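Alpha-L-arabinofuranosidase B (Aspergillus kawachii, PDB 6SXT) hydrolyses terminal non-reducing alpha-L-arabinofuranosyl residues from arabinoxylan, arabinan and arabinogalactan, contributing to the breakdown of plant hemicellulose. Local coordinates at residues Thr174-Met179 against Ser263-Met268; Gly235-Ala240 against Gly257-Tyr262; Gly320-Gly325 against Leu380-Cys385; Thr421-Ala426 against Arg436-Pro441. All blocks are in the same frame, centred on the assembly; numbering follows the deposited sequence.

Contact 1. Residues Thr174-Met179 against Ser263-Met268; sequences TGAGHM and SGYNPM. With LXE ([(1~{S},2~{S},3~{S},4~{S})-2-(hydroxymethyl)-3,4-bis(oxidanyl)cyclopentyl]azanium), chain G.
A176 and G177, the two central residues of a type II beta turn from G175 to H178, press against the loop 263-268. The CA atoms of A176 and G264 are 5.0 Å apart, and those of G177 and M268 4.6 Å. Both segments are irregular loops of the catalytic domain, a member of the concanavalin clan, and no hydrogen bond joins them. The turn is closed within its own segment, by H178 N donating to G175 O. G177 and G264, without side chains, let the backbones come close, and G177 CA makes a CA-H...O contact with G264 O. Even so, A176 O and G264 O stand 3.1 Å apart, two acceptors with no proton between them.

The side-chain contacts centre on Y265 and M268. A176 CB lies over one face of the Y265 ring, 3.9 Å from its centroid and 27° off the normal, a CH-pi contact shifted toward the rim, with CZ its nearest atom at 3.5 Å. The phenol is fixed at its far end, where OH hydrogen-bonds the backbone O of the nucleophile E205 and ND2 of substrate-binding N207, while F209 meets the ring edge-to-face. The turn thus touches a tyrosine held by two active-site residues. It also leads into M179, whose side chain runs away from the loop to the inhibitor-derived LXE, SD lying 3.1 Å from O2'. M268 doubles back through chi2 (-72°) and chi3 (-73°), and its CE ends 3.6 Å from the turn carbonyl G177 O and 3.1 Å from M179 O, one residue past the turn.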
loop_
_atom_site.group_PDB
_atom_site.type_symbol
_atom_site.label_atom_id
_atom_site.label_comp_id
_atom_site.label_asym_id
_atom_site.label_seq_id
_atom_site.Cartn_x
_atom_site.Cartn_y
_atom_site.Cartn_z
ATOM N N THR A 174 1.932 12.215 22.233
ATOM C CA THR A 174 2.489 12.452 23.578
ATOM C C THR A 174 3.710 13.359 23.526
ATOM O O THR A 174 4.384 13.480 24.562
ATOM C CB THR A 174 2.737 11.117 24.266
ATOM O OG1 THR A 174 3.637 10.369 23.432
ATOM C CG2 THR A 174 1.443 10.366 24.464
ATOM N N GLY A 175 4.011 13.933 22.369
ATOM C CA GLY A 175 5.004 14.999 22.266
ATOM C C GLY A 175 6.219 14.711 21.425
ATOM O O GLY A 175 6.516 13.530 21.107
ATOM N N ALA A 176 6.993 15.756 21.201
ATOM C CA ALA A 176 8.295 15.669 20.508
ATOM C C ALA A 176 9.130 14.569 21.140
ATOM O O ALA A 176 9.287 14.495 22.397
ATOM C CB ALA A 176 9.007 17.010 20.572
ATOM N N GLY A 177 9.760 13.724 20.310
ATOM C CA GLY A 177 10.650 12.674 20.784
ATOM C C GLY A 177 9.979 11.362 21.140
ATOM O O GLY A 177 10.709 10.451 21.545
ATOM N N HIS A 178 8.662 11.284 21.023
ATOM C CA HIS A 178 7.884 10.078 21.372
ATOM C C HIS A 178 7.631 9.213 20.126
ATOM O O HIS A 178 6.770 8.331 20.155
ATOM C CB HIS A 178 6.571 10.447 22.074
ATOM C CG HIS A 178 6.841 10.978 23.461
ATOM N ND1 HIS A 178 6.552 10.236 24.597
ATOM C CD2 HIS A 178 7.382 12.147 23.896
ATOM C CE1 HIS A 178 6.909 10.926 25.686
ATOM N NE2 HIS A 178 7.366 12.115 25.296
ATOM N N MET A 179 8.424 9.438 19.095
ATOM C CA MET A 179 8.381 8.609 17.865
ATOM C C MET A 179 9.782 8.577 17.281
ATOM O O MET A 179 10.577 9.523 17.426
ATOM C CB MET A 179 7.457 9.217 16.808
ATOM C CG MET A 179 6.023 8.845 17.031
ATOM S SD MET A 179 4.931 9.623 15.847
ATOM C CE MET A 179 5.407 8.630 14.428
ATOM N N SER A 263 13.537 21.858 21.019
ATOM C CA SER A 263 13.103 21.314 22.326
ATOM C C SER A 263 12.390 19.980 22.125
ATOM O O SER A 263 11.421 19.952 21.347
ATOM C CB SER A 263 12.154 22.258 23.071
ATOM O OG SER A 263 12.857 23.349 23.643
ATOM N N GLY A 264 12.833 18.970 22.849
ATOM C CA GLY A 264 12.096 17.707 23.005
ATOM C C GLY A 264 12.671 16.602 22.146
ATOM O O GLY A 264 12.231 15.481 22.325
ATOM N N TYR A 265 13.735 16.834 21.367
ATOM C CA TYR A 265 14.333 15.747 20.536
ATOM C C TYR A 265 15.626 15.195 21.092
ATOM O O TYR A 265 16.232 14.286 20.492
ATOM C CB TYR A 265 14.475 16.248 19.098
ATOM C CG TYR A 265 13.157 16.614 18.499
ATOM C CD1 TYR A 265 12.203 15.644 18.212
ATOM C CD2 TYR A 265 12.769 17.919 18.283
ATOM C CE1 TYR A 265 10.971 15.963 17.686
ATOM C CE2 TYR A 265 11.540 18.266 17.786
ATOM C CZ TYR A 265 10.618 17.290 17.466
ATOM O OH TYR A 265 9.436 17.659 16.965
ATOM N N ASN A 266 16.117 15.652 22.270
ATOM C CA ASN A 266 17.289 15.039 22.868
ATOM C C ASN A 266 17.230 15.284 24.370
ATOM O O ASN A 266 17.129 16.451 24.732
ATOM C CB ASN A 266 18.595 15.602 22.306
ATOM C CG ASN A 266 19.795 14.883 22.802
ATOM O OD1 ASN A 266 19.902 13.658 22.753
ATOM N ND2 ASN A 266 20.771 15.648 23.309
ATOM N N PRO A 267 17.266 14.238 25.214
ATOM C CA PRO A 267 17.149 12.845 24.779
ATOM C C PRO A 267 15.752 12.588 24.188
ATOM O O PRO A 267 14.781 13.327 24.330
ATOM C CB PRO A 267 17.310 11.998 26.046
ATOM C CG PRO A 267 16.881 12.952 27.139
ATOM C CD PRO A 267 17.366 14.307 26.686
ATOM N N MET A 268 15.651 11.456 23.461
ATOM C CA MET A 268 14.346 10.988 22.944
ATOM C C MET A 268 13.560 10.308 24.067
ATOM O O MET A 268 14.206 9.900 25.085
ATOM C CB MET A 268 14.556 9.979 21.783
ATOM C CG MET A 268 15.207 10.612 20.558
ATOM S SD MET A 268 14.244 11.706 19.618
ATOM C CE MET A 268 13.129 10.518 18.820
HETATM C "C1'" LXE G . 2.283 13.361 15.554
HETATM C "C2'" LXE G . 2.072 12.063 14.774
HETATM O "O2'" LXE G . 2.159 10.953 15.592
HETATM C "C3'" LXE G . 3.159 12.159 13.794
HETATM O "O3'" LXE G . 2.987 11.087 12.776
HETATM C "C4'" LXE G . 2.884 13.520 13.189
HETATM C "C5'" LXE G . 4.111 14.143 12.549
HETATM O "O5'" LXE G . 5.243 14.207 13.389
HETATM C "C6'" LXE G . 2.345 14.352 14.419
HETATM N "N1'" LXE G . 0.995 14.839 14.014
#

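Contact 2. Residues Gly235-Ala240 against Gly257-Tyr262; sequences GADKWA and GARPDY. With EDO (1,2-ethanediol), chain B.
W239 and G257 form an antiparallel hydrogen-bonded pair, with W239 N to G257 O at 2.9 Å and G257 N to W239 O at 3.0 Å; beyond it A258-P260 leave the sheet and run beside the type II turn G235-K238. R259 grips that turn from two points. Its NH2 donates to G235 O over 3.0 Å at 165°, arriving in the carbonyl plane on a lone pair, with the oxygen also near the guanidinium plane. Its backbone N donates to D237 OD1 at 3.0 Å, on the anti side of the carboxylate and 33° out of its plane. A water accepting from both D237 N and R259 NE adds an indirect tie.

The guanidinium and indole planes are nearly parallel, 13° apart, but it is W239 CB, rather than the indole ring, that lies over a guanidinium face, 3.9 Å from NH1; K238 O also lies over a face. NH1 itself is taken by a salt bridge to E180, so the arginine links the turn to strand 180-185. W239 swings its ring toward the departing chain: NE1 makes a weak hydrogen bond of 2.9 Å to A258 O, which approaches at the ring edge, and P260 CD lies 3.6 Å from the same nitrogen, the two side chains crossing at about a right angle. F209 touches both W239 and P260. The contact lies at the open end of the antiparallel beta hairpin of strands 238-245 and 250-257, at the margin of the large antiparallel sheet of the catalytic domain.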
loop_
_atom_site.group_PDB
_atom_site.type_symbol
_atom_site.label_atom_id
_atom_site.label_comp_id
_atom_site.label_asym_id
_atom_site.label_seq_id
_atom_site.Cartn_x
_atom_site.Cartn_y
_atom_site.Cartn_z
ATOM N N GLY A 235 20.305 6.940 18.113
ATOM C CA GLY A 235 20.879 6.644 19.428
ATOM C C GLY A 235 20.957 7.942 20.219
ATOM O O GLY A 235 20.225 8.856 19.944
ATOM N N ALA A 236 21.892 7.974 21.173
ATOM C CA ALA A 236 22.052 9.122 22.099
ATOM C C ALA A 236 22.632 10.323 21.347
ATOM O O ALA A 236 23.829 10.284 21.076
ATOM C CB ALA A 236 22.941 8.646 23.234
ATOM N N ASP A 237 21.769 11.246 21.021
ATOM C CA ASP A 237 22.054 12.479 20.246
ATOM C C ASP A 237 22.766 12.101 18.952
ATOM O O ASP A 237 23.675 12.820 18.485
ATOM C CB ASP A 237 22.954 13.419 21.055
ATOM C CG ASP A 237 22.855 14.850 20.591
ATOM O OD1 ASP A 237 21.956 15.175 19.855
ATOM O OD2 ASP A 237 23.647 15.654 21.123
ATOM N N LYS A 238 22.329 11.014 18.316
ATOM C CA LYS A 238 22.809 10.742 16.938
ATOM C C LYS A 238 21.667 10.048 16.185
ATOM O O LYS A 238 20.907 9.269 16.806
ATOM C CB LYS A 238 24.076 9.884 16.831
ATOM C CG LYS A 238 24.077 8.527 17.505
ATOM C CD LYS A 238 25.459 7.836 17.482
ATOM C CE LYS A 238 25.409 6.407 17.995
ATOM N NZ LYS A 238 26.768 5.816 18.115
ATOM N N TRP A 239 21.569 10.292 14.882
ATOM C CA TRP A 239 20.598 9.534 14.049
ATOM C C TRP A 239 21.030 9.661 12.603
ATOM O O TRP A 239 21.912 10.497 12.267
ATOM C CB TRP A 239 19.178 10.040 14.250
ATOM C CG TRP A 239 18.975 11.448 13.832
ATOM C CD1 TRP A 239 19.493 12.552 14.474
ATOM C CD2 TRP A 239 18.249 11.938 12.710
ATOM N NE1 TRP A 239 19.068 13.671 13.857
ATOM C CE2 TRP A 239 18.338 13.338 12.718
ATOM C CE3 TRP A 239 17.523 11.335 11.665
ATOM C CZ2 TRP A 239 17.758 14.131 11.738
ATOM C CZ3 TRP A 239 16.960 12.117 10.711
ATOM C CH2 TRP A 239 17.072 13.500 10.719
ATOM N N ALA A 240 20.430 8.857 11.738
ATOM C CA ALA A 240 20.844 8.862 10.325
ATOM C C ALA A 240 19.707 8.424 9.410
ATOM O O ALA A 240 18.812 7.656 9.831
ATOM C CB ALA A 240 22.000 7.945 10.123
ATOM N N GLY A 257 24.173 12.390 12.171
ATOM C CA GLY A 257 24.719 13.307 13.159
ATOM C C GLY A 257 23.725 13.633 14.215
ATOM O O GLY A 257 22.838 12.831 14.493
ATOM N N ALA A 258 23.936 14.777 14.861
ATOM C CA ALA A 258 23.203 15.121 16.083
ATOM C C ALA A 258 21.697 15.212 15.893
ATOM O O ALA A 258 21.130 15.535 14.814
ATOM C CB ALA A 258 23.768 16.431 16.600
ATOM N N ARG A 259 20.951 15.015 16.999
ATOM C CA ARG A 259 19.526 15.313 16.980
ATOM C C ARG A 259 19.250 16.756 16.604
ATOM O O ARG A 259 20.134 17.603 16.847
ATOM C CB ARG A 259 18.787 15.092 18.312
ATOM C CG ARG A 259 18.796 13.650 18.803
ATOM C CD ARG A 259 17.697 12.796 18.176
ATOM N NE ARG A 259 17.980 11.405 18.508
ATOM C CZ ARG A 259 17.376 10.354 17.911
ATOM N NH1 ARG A 259 16.438 10.530 17.013
ATOM N NH2 ARG A 259 17.755 9.173 18.275
ATOM N N PRO A 260 18.098 17.044 15.973
ATOM C CA PRO A 260 17.718 18.395 15.605
ATOM C C PRO A 260 17.742 19.235 16.896
ATOM O O PRO A 260 17.243 18.751 17.896
ATOM C CB PRO A 260 16.318 18.293 15.048
ATOM C CG PRO A 260 16.212 16.838 14.545
ATOM C CD PRO A 260 17.038 16.086 15.532
ATOM N N ASP A 261 18.345 20.418 16.832
ATOM C CA ASP A 261 18.557 21.270 18.036
ATOM C C ASP A 261 17.235 22.037 18.256
ATOM O O ASP A 261 17.181 23.274 18.094
ATOM C CB ASP A 261 19.836 22.116 17.868
ATOM C CG ASP A 261 21.207 21.389 17.906
ATOM O OD1 ASP A 261 21.408 20.449 18.689
ATOM O OD2 ASP A 261 22.117 21.780 17.140
ATOM N N TYR A 262 16.137 21.343 18.567
ATOM C CA TYR A 262 14.797 21.903 18.897
ATOM C C TYR A 262 14.289 21.170 20.144
ATOM O O TYR A 262 14.695 20.030 20.378
ATOM C CB TYR A 262 13.774 21.760 17.781
ATOM C CG TYR A 262 14.223 22.355 16.471
ATOM C CD1 TYR A 262 14.988 21.604 15.598
ATOM C CD2 TYR A 262 13.936 23.667 16.119
ATOM C CE1 TYR A 262 15.490 22.137 14.433
ATOM C CE2 TYR A 262 14.432 24.223 14.953
ATOM C CZ TYR A 262 15.199 23.442 14.100
ATOM O OH TYR A 262 15.695 23.925 12.933
HETATM C C1 EDO B . 24.125 5.321 21.250
HETATM O O1 EDO B . 23.043 5.667 21.967
HETATM C C2 EDO B . 24.545 3.977 21.586
HETATM O O2 EDO B . 24.846 3.301 20.376
HETATM O O HOH W 1 18.814 11.429 21.400
HETATM O O HOH W 2 21.476 17.755 19.241
#

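Contact 3. Residues Gly320-Gly325 against Leu380-Cys385; sequences GSLVSG and LANSQC
Q384 and L322 cross at about a right angle, and the amide of Q384 works as a two-pronged tie to the backbone of 320-325. NE2 donates to G320 O over 2.9 Å, the oxygen lying 16° out of the amide plane. OE1 receives L322 N, also at 2.9 Å and nearly straight at 170°. Both ends of the amide are thereby engaged and its rotation is fixed. L322 points into the other segment beside this tie: CD1 packs on N382 ND2 at 3.6 Å, and CB meets C385 SG at 3.8 Å. In V323 it is CG2, set anti to the carbonyl carbon, that reaches Q384 O, at 3.3 Å.

The partner loop is itself ordered by N382, whose OD1 accepts from Q384 N at 2.9 Å as an Asx turn, inside a type I beta turn from N382 to C385. Within 320-325, S321 OG donates to V323 O at 3.1 Å. C385 carries the contact onward through its disulfide to C423. Since 320-325 directly follows catalytic-domain strand 317-319, the contact seats the chain leaving that domain against a loop of the C-terminal arabinose-binding domain, a beta-trefoil.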
loop_
_atom_site.group_PDB
_atom_site.type_symbol
_atom_site.label_atom_id
_atom_site.label_comp_id
_atom_site.label_asym_id
_atom_site.label_seq_id
_atom_site.Cartn_x
_atom_site.Cartn_y
_atom_site.Cartn_z
ATOM N N GLY A 320 5.604 -6.881 -10.429
ATOM C CA GLY A 320 4.789 -8.011 -10.832
ATOM C C GLY A 320 3.592 -7.585 -11.681
ATOM O O GLY A 320 3.335 -6.381 -11.821
ATOM N N SER A 321 2.882 -8.539 -12.244
ATOM C CA SER A 321 1.674 -8.211 -13.053
ATOM C C SER A 321 0.511 -7.835 -12.138
ATOM O O SER A 321 0.131 -8.612 -11.248
ATOM C CB SER A 321 1.312 -9.371 -13.930
ATOM O OG SER A 321 0.105 -9.058 -14.623
ATOM N N LEU A 322 -0.125 -6.708 -12.432
ATOM C CA LEU A 322 -1.361 -6.272 -11.768
ATOM C C LEU A 322 -2.626 -6.779 -12.490
ATOM O O LEU A 322 -3.710 -6.532 -11.962
ATOM C CB LEU A 322 -1.385 -4.735 -11.803
ATOM C CG LEU A 322 -0.539 -4.088 -10.709
ATOM C CD1 LEU A 322 -0.161 -2.685 -11.066
ATOM C CD2 LEU A 322 -1.225 -4.132 -9.345
ATOM N N VAL A 323 -2.499 -7.450 -13.619
ATOM C CA VAL A 323 -3.654 -7.709 -14.510
ATOM C C VAL A 323 -3.834 -9.203 -14.695
ATOM O O VAL A 323 -2.839 -9.955 -14.768
ATOM C CB VAL A 323 -3.437 -6.987 -15.845
ATOM C CG1 VAL A 323 -4.561 -7.282 -16.820
ATOM C CG2 VAL A 323 -3.317 -5.517 -15.599
ATOM N N SER A 324 -5.073 -9.629 -14.712
ATOM C CA SER A 324 -5.440 -10.989 -15.133
ATOM C C SER A 324 -6.754 -10.948 -15.901
ATOM O O SER A 324 -7.444 -9.903 -15.878
ATOM C CB SER A 324 -5.531 -11.929 -13.944
ATOM O OG SER A 324 -6.621 -11.640 -13.111
ATOM N N GLY A 325 -7.136 -12.105 -16.446
ATOM C CA GLY A 325 -8.405 -12.198 -17.182
ATOM C C GLY A 325 -8.272 -11.615 -18.589
ATOM O O GLY A 325 -7.191 -11.307 -19.082
ATOM N N LEU A 380 -3.880 5.894 -16.444
ATOM C CA LEU A 380 -3.330 7.240 -16.230
ATOM C C LEU A 380 -2.277 7.211 -15.121
ATOM O O LEU A 380 -1.391 8.087 -15.172
ATOM C CB LEU A 380 -4.460 8.208 -15.928
ATOM C CG LEU A 380 -5.393 8.495 -17.122
ATOM C CD1 LEU A 380 -6.545 9.295 -16.674
ATOM C CD2 LEU A 380 -4.630 9.251 -18.210
ATOM N N ALA A 381 -2.444 6.371 -14.097
ATOM C CA ALA A 381 -1.440 6.309 -12.996
ATOM C C ALA A 381 -0.572 5.059 -13.031
ATOM O O ALA A 381 0.381 4.984 -12.226
ATOM C CB ALA A 381 -2.132 6.400 -11.672
ATOM N N ASN A 382 -0.868 4.118 -13.895
ATOM C CA ASN A 382 -0.102 2.860 -13.961
ATOM C C ASN A 382 -0.243 2.292 -15.357
ATOM O O ASN A 382 -1.376 2.000 -15.743
ATOM C CB ASN A 382 -0.524 1.863 -12.884
ATOM C CG ASN A 382 0.417 0.679 -12.931
ATOM O OD1 ASN A 382 0.400 -0.106 -13.875
ATOM N ND2 ASN A 382 1.272 0.556 -11.913
ATOM N N SER A 383 0.869 2.156 -16.063
ATOM C CA SER A 383 0.812 1.786 -17.494
ATOM C C SER A 383 0.449 0.317 -17.727
ATOM O O SER A 383 0.199 -0.029 -18.869
ATOM C CB SER A 383 2.122 2.140 -18.169
ATOM O OG SER A 383 3.104 1.300 -17.638
ATOM N N GLN A 384 0.399 -0.566 -16.705
ATOM C CA GLN A 384 -0.102 -1.948 -16.862
ATOM C C GLN A 384 -1.629 -1.980 -16.834
ATOM O O GLN A 384 -2.220 -2.883 -17.337
ATOM C CB GLN A 384 0.244 -2.874 -15.668
ATOM C CG GLN A 384 1.675 -3.096 -15.366
ATOM C CD GLN A 384 1.730 -4.284 -14.411
ATOM O OE1 GLN A 384 1.071 -5.299 -14.626
ATOM N NE2 GLN A 384 2.486 -4.037 -13.365
ATOM N N CYS A 385 -2.227 -0.986 -16.200
ATOM C CA CYS A 385 -3.659 -0.922 -15.937
ATOM C C CYS A 385 -4.281 0.005 -16.991
ATOM O O CYS A 385 -3.636 0.269 -18.044
ATOM C CB CYS A 385 -3.917 -0.510 -14.516
ATOM S SG CYS A 385 -3.175 -1.766 -13.391
#

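Contact 4. Residues Thr421-Ala426 against Arg436-Pro441; sequences TFCPQA and RSWSYP. With NAG (2-acetamido-2-deoxy-beta-D-glucopyranose), chain D.
F422 and S437 face each other as an antiparallel non-hydrogen-bonded pair, CA atoms 4.6 Å apart, next to the hydrogen-bonded pair of C423 and R436. Backbone bonds come first: C423 N reaches R436 O at 2.8 Å, and R436 N returns to C423 O. W438 N extends the pairing beyond the strand, donating to T421 O at 3.0 Å and 169°. That oxygen also receives a proton from a water that accepts one from S437 OG. S437 OG in turn accepts from Y440 N, an ST motif shaping the turn after the strand.

Among polar side chains, R436 NH1 donates to Q425 OE1 at 3.0 Å. The oxygen lies within 6° of the guanidinium plane, yet NH1 stands above the amide plane by 39°, the two side chains crossing at about a right angle. OE1 has a second partner in Y444 OH; NH1 also reaches P424 O through a water, and R436 NH2 is held by L322 O.

Nonpolar and sulfur contacts fill the other positions. C423 CB covers one guanidinium face, 3.5 Å from NH2, while its disulfide-bonded SG meets the W438 indole at the edge and in plane, 3.9 Å from CD1. T421 CG2 runs beside W438 CB at 3.8 Å, and F422 CD1 touches S437 CA at 3.7 Å.

The hairpin of strands 422-426 and 433-437 lies in the arabinose-binding trefoil, where strand 386-390 borders T421 and P424, F445 meets the F422 ring edge-to-face, S439 OG bonds substrate-binding H400, and W438 packs edge-to-face on F123 of catalytic-domain strand 117-124.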
loop_
_atom_site.group_PDB
_atom_site.type_symbol
_atom_site.label_atom_id
_atom_site.label_comp_id
_atom_site.label_asym_id
_atom_site.label_seq_id
_atom_site.Cartn_x
_atom_site.Cartn_y
_atom_site.Cartn_z
ATOM N N THR A 421 -7.645 4.994 -12.469
ATOM C CA THR A 421 -6.892 3.835 -12.978
ATOM C C THR A 421 -7.451 2.559 -12.371
ATOM O O THR A 421 -7.615 2.484 -11.144
ATOM C CB THR A 421 -5.401 4.008 -12.680
ATOM O OG1 THR A 421 -4.930 5.195 -13.309
ATOM C CG2 THR A 421 -4.575 2.867 -13.197
ATOM N N PHE A 422 -7.724 1.598 -13.227
ATOM C CA PHE A 422 -8.349 0.318 -12.811
ATOM C C PHE A 422 -7.589 -0.807 -13.468
ATOM O O PHE A 422 -7.187 -0.760 -14.648
ATOM C CB PHE A 422 -9.834 0.309 -13.172
ATOM C CG PHE A 422 -10.590 1.388 -12.447
ATOM C CD1 PHE A 422 -11.137 1.219 -11.186
ATOM C CD2 PHE A 422 -10.700 2.639 -13.033
ATOM C CE1 PHE A 422 -11.776 2.240 -10.509
ATOM C CE2 PHE A 422 -11.367 3.658 -12.378
ATOM C CZ PHE A 422 -11.870 3.490 -11.106
ATOM N N CYS A 423 -7.444 -1.892 -12.703
ATOM C CA CYS A 423 -6.646 -3.046 -13.104
ATOM C C CYS A 423 -7.576 -4.208 -13.368
ATOM O O CYS A 423 -8.298 -4.640 -12.471
ATOM C CB CYS A 423 -5.664 -3.417 -12.009
ATOM S SG CYS A 423 -4.526 -2.040 -11.595
ATOM N N PRO A 424 -7.667 -4.715 -14.617
ATOM C CA PRO A 424 -8.557 -5.820 -14.911
ATOM C C PRO A 424 -8.087 -7.040 -14.115
ATOM O O PRO A 424 -6.859 -7.295 -14.005
ATOM C CB PRO A 424 -8.437 -6.035 -16.409
ATOM C CG PRO A 424 -7.921 -4.698 -16.910
ATOM C CD PRO A 424 -7.022 -4.175 -15.817
ATOM N N GLN A 425 -9.086 -7.774 -13.670
ATOM C CA GLN A 425 -8.875 -9.043 -12.935
ATOM C C GLN A 425 -9.846 -10.060 -13.521
ATOM O O GLN A 425 -11.026 -9.696 -13.793
ATOM C CB GLN A 425 -9.144 -8.796 -11.465
ATOM C CG GLN A 425 -8.817 -10.013 -10.590
ATOM C CD GLN A 425 -9.014 -9.788 -9.123
ATOM O OE1 GLN A 425 -8.909 -8.665 -8.595
ATOM N NE2 GLN A 425 -9.251 -10.895 -8.401
ATOM N N ALA A 426 -9.436 -11.293 -13.699
ATOM C CA ALA A 426 -10.384 -12.340 -14.122
ATOM C C ALA A 426 -11.640 -12.223 -13.254
ATOM O O ALA A 426 -11.571 -12.214 -12.018
ATOM C CB ALA A 426 -9.698 -13.692 -14.007
ATOM N N ARG A 436 -10.499 -3.706 -10.737
ATOM C CA ARG A 436 -10.044 -3.367 -9.380
ATOM C C ARG A 436 -9.452 -1.956 -9.388
ATOM O O ARG A 436 -8.669 -1.651 -10.241
ATOM C CB ARG A 436 -8.965 -4.376 -8.962
ATOM C CG ARG A 436 -8.591 -4.297 -7.491
ATOM C CD ARG A 436 -7.621 -5.384 -7.051
ATOM N NE ARG A 436 -6.373 -5.193 -7.746
ATOM C CZ ARG A 436 -5.920 -5.913 -8.789
ATOM N NH1 ARG A 436 -6.595 -6.940 -9.273
ATOM N NH2 ARG A 436 -4.773 -5.577 -9.388
ATOM N N SER A 437 -9.786 -1.144 -8.411
ATOM C CA SER A 437 -9.175 0.185 -8.245
ATOM C C SER A 437 -7.672 0.004 -8.040
ATOM O O SER A 437 -7.294 -0.738 -7.132
ATOM C CB SER A 437 -9.791 0.943 -7.150
ATOM O OG SER A 437 -9.027 2.112 -6.826
ATOM N N TRP A 438 -6.836 0.684 -8.822
ATOM C CA TRP A 438 -5.388 0.688 -8.550
ATOM C C TRP A 438 -5.107 1.370 -7.229
ATOM O O TRP A 438 -4.281 0.868 -6.435
ATOM C CB TRP A 438 -4.653 1.405 -9.678
ATOM C CG TRP A 438 -3.183 1.475 -9.405
ATOM C CD1 TRP A 438 -2.259 0.495 -9.630
ATOM C CD2 TRP A 438 -2.502 2.526 -8.721
ATOM N NE1 TRP A 438 -1.044 0.882 -9.143
ATOM C CE2 TRP A 438 -1.158 2.120 -8.582
ATOM C CE3 TRP A 438 -2.897 3.751 -8.205
ATOM C CZ2 TRP A 438 -0.209 2.907 -7.933
ATOM C CZ3 TRP A 438 -1.962 4.541 -7.582
ATOM C CH2 TRP A 438 -0.646 4.104 -7.395
ATOM N N SER A 439 -5.753 2.505 -6.926
ATOM C CA SER A 439 -5.363 3.292 -5.753
ATOM C C SER A 439 -5.988 2.696 -4.464
ATOM O O SER A 439 -5.409 2.875 -3.385
ATOM C CB SER A 439 -5.701 4.734 -5.928
ATOM O OG SER A 439 -7.094 4.901 -6.088
ATOM N N TYR A 440 -7.117 2.015 -4.576
ATOM C CA TYR A 440 -7.812 1.362 -3.446
ATOM C C TYR A 440 -8.118 -0.060 -3.844
ATOM O O TYR A 440 -9.246 -0.404 -4.228
ATOM C CB TYR A 440 -9.107 2.089 -3.049
ATOM C CG TYR A 440 -8.948 3.371 -2.309
ATOM C CD1 TYR A 440 -8.544 4.534 -2.967
ATOM C CD2 TYR A 440 -9.217 3.437 -0.934
ATOM C CE1 TYR A 440 -8.458 5.746 -2.285
ATOM C CE2 TYR A 440 -9.095 4.627 -0.252
ATOM C CZ TYR A 440 -8.778 5.773 -0.936
ATOM O OH TYR A 440 -8.702 6.966 -0.258
ATOM N N PRO A 441 -7.107 -0.971 -3.811
ATOM C CA PRO A 441 -7.311 -2.305 -4.344
ATOM C C PRO A 441 -8.216 -3.255 -3.570
ATOM O O PRO A 441 -8.487 -4.343 -4.049
ATOM C CB PRO A 441 -5.887 -2.862 -4.478
ATOM C CG PRO A 441 -5.122 -2.077 -3.426
ATOM C CD PRO A 441 -5.704 -0.670 -3.467
HETATM C C1 NAG D . -13.625 -18.239 -10.526
HETATM C C2 NAG D . -14.750 -18.858 -11.346
HETATM C C3 NAG D . -14.183 -19.518 -12.617
HETATM C C4 NAG D . -13.269 -18.545 -13.380
HETATM C C5 NAG D . -12.327 -17.778 -12.457
HETATM C C6 NAG D . -11.616 -16.612 -13.189
HETATM C C7 NAG D . -16.679 -19.435 -9.930
HETATM C C8 NAG D . -17.325 -20.458 -9.060
HETATM N N2 NAG D . -15.532 -19.792 -10.531
HETATM O O3 NAG D . -15.249 -20.004 -13.497
HETATM O O4 NAG D . -12.577 -19.220 -14.435
HETATM O O5 NAG D . -12.980 -17.215 -11.304
HETATM O O6 NAG D . -12.609 -15.711 -13.769
HETATM O O7 NAG D . -17.179 -18.322 -10.094
HETATM O O HOH W 3 -8.193 3.797 -8.798
HETATM O O HOH W 4 -5.707 -8.291 -11.642
#

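From the N terminus, the chain first opens contact 1 at 174-179. Before that contact closes at 263-268, 235-240 and 257-262 meet through a hairpin, so contact 2 is nested inside the loop of contact 1. The two touch, R259 CZ lying 3.4 Å from M268 CG, and together they join the loops near the active site to the edge of the catalytic sheet. Contacts 3 and 4 follow in series, none crossing. Contact 3 closes a 54-residue excursion and contact 4 a short hairpin. They lie 40 Å or more from the first pair, centre to centre, and the C385-C423 disulfide couples them where the two domains meet.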